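Local structure of serpin 2 (Anopheles gambiae, 3PZF) at residues Ser268-Gln271 with Ala272-Met276. The protein inhibits clip-domain serine proteases of the mosquito hemolymph and so restrains phenoloxidase activation and melanization. Sequence-based numbering, arbitrary orientation.
Sequences SLHQ and ALWYM
Gln271 lays its aliphatic stem over one face of the Tyr275 ring, one helical turn on: CG sits 4.1 Å from the ring centroid, over the face, a CH-pi contact. With CG anti to the backbone N (chi1 -177°) and the chain extended beyond it, the glutamine runs alongside the tyrosine in the same direction, and NE2 comes within 3.4 Å of Tyr275 CZ. The amide is turned 41° from the ring plane, and NE2 approaches the phenol oxygen at an angle too poor for a hydrogen bond. His270 and Trp274 form a looser pair, side by side with planes 24° apart but slid so far that the rings barely overlap; His270 NE2 to Trp274 CE3, at 4.1 Å, is their nearest side-chain approach. On the inner side Leu269 CG meets Leu273 CD1 at 4.1 Å, and these leucines pack on Ile249 and Tyr247 of strand 244-251, while Ala272 rests on Ile234 of strand 232-238.

Four successive i to i+4 backbone bonds, from Ala272 N to Ser268 O through to Tyr275 N to Gln271 O, hold the turns; that of Leu273 N to Leu269 O, 3.0 Å, is the straightest. Helix 266-274 of the serpin fold is two-sided here: Leu269, Ala272 and Leu273 are buried against the strands, whereas the more exposed outward pairs meet by CH-pi and van der Waals contact, leaving the hydrogen bonds across the contact to the backbone.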
# COMPACT_ATOMS: atom_id res chain seq x y z
N SER A 268 7.08 6.92 17.14
CA SER A 268 8.28 6.09 17.29
C SER A 268 8.91 5.84 15.91
O SER A 268 10.14 5.74 15.79
CB SER A 268 7.98 4.78 18.00
OG SER A 268 7.28 3.90 17.14
N LEU A 269 8.09 5.77 14.86
CA LEU A 269 8.63 5.59 13.52
C LEU A 269 9.20 6.91 13.06
O LEU A 269 10.26 6.96 12.45
CB LEU A 269 7.56 5.07 12.53
CG LEU A 269 8.06 4.78 11.11
CD1 LEU A 269 9.05 3.64 11.12
CD2 LEU A 269 6.84 4.47 10.16
N HIS A 270 8.53 8.00 13.39
CA HIS A 270 9.09 9.31 13.11
C HIS A 270 10.52 9.42 13.66
O HIS A 270 11.44 9.83 12.94
CB HIS A 270 8.25 10.44 13.71
CG HIS A 270 8.81 11.79 13.40
ND1 HIS A 270 8.68 12.38 12.16
CD2 HIS A 270 9.56 12.64 14.13
CE1 HIS A 270 9.30 13.54 12.15
NE2 HIS A 270 9.87 13.71 13.34
N GLN A 271 10.71 9.09 14.93
CA GLN A 271 12.02 9.24 15.57
C GLN A 271 13.01 8.27 14.96
O GLN A 271 14.15 8.63 14.72
CB GLN A 271 11.94 9.00 17.07
CG GLN A 271 13.28 9.21 17.79
CD GLN A 271 13.21 8.82 19.23
OE1 GLN A 271 12.24 9.12 19.91
NE2 GLN A 271 14.25 8.16 19.72
N ALA A 272 12.58 7.04 14.70
CA ALA A 272 13.53 6.03 14.16
C ALA A 272 14.05 6.52 12.81
O ALA A 272 15.24 6.44 12.54
CB ALA A 272 12.86 4.68 14.02
N LEU A 273 13.18 7.08 11.97
CA LEU A 273 13.64 7.58 10.68
C LEU A 273 14.48 8.85 10.87
O LEU A 273 15.44 9.10 10.13
CB LEU A 273 12.47 7.86 9.74
CG LEU A 273 11.53 6.66 9.47
CD1 LEU A 273 10.34 7.09 8.57
CD2 LEU A 273 12.25 5.48 8.90
N TRP A 274 14.14 9.64 11.88
CA TRP A 274 14.86 10.88 12.18
C TRP A 274 16.30 10.61 12.51
O TRP A 274 17.20 11.38 12.14
CB TRP A 274 14.17 11.58 13.36
CG TRP A 274 14.66 12.99 13.67
CD1 TRP A 274 15.44 13.41 14.72
CD2 TRP A 274 14.33 14.16 12.92
NE1 TRP A 274 15.63 14.78 14.65
CE2 TRP A 274 14.94 15.26 13.56
CE3 TRP A 274 13.56 14.38 11.77
CZ2 TRP A 274 14.84 16.56 13.07
CZ3 TRP A 274 13.45 15.67 11.29
CH2 TRP A 274 14.08 16.75 11.94
N TYR A 275 16.55 9.51 13.20
CA TYR A 275 17.90 9.11 13.60
C TYR A 275 18.78 8.57 12.46
O TYR A 275 19.98 8.36 12.64
CB TYR A 275 17.80 8.02 14.65
CG TYR A 275 17.57 8.51 16.06
CD1 TYR A 275 17.01 9.77 16.30
CD2 TYR A 275 17.93 7.74 17.14
CE1 TYR A 275 16.80 10.22 17.58
CE2 TYR A 275 17.73 8.19 18.43
CZ TYR A 275 17.17 9.44 18.64
OH TYR A 275 16.97 9.86 19.92
N MET A 276 18.21 8.31 11.29
CA MET A 276 19.02 7.77 10.21
C MET A 276 19.94 8.83 9.64
O MET A 276 19.53 9.95 9.45
CB MET A 276 18.11 7.21 9.10
CG MET A 276 17.25 6.07 9.59
SD MET A 276 15.99 5.58 8.35
CE MET A 276 17.07 4.69 7.18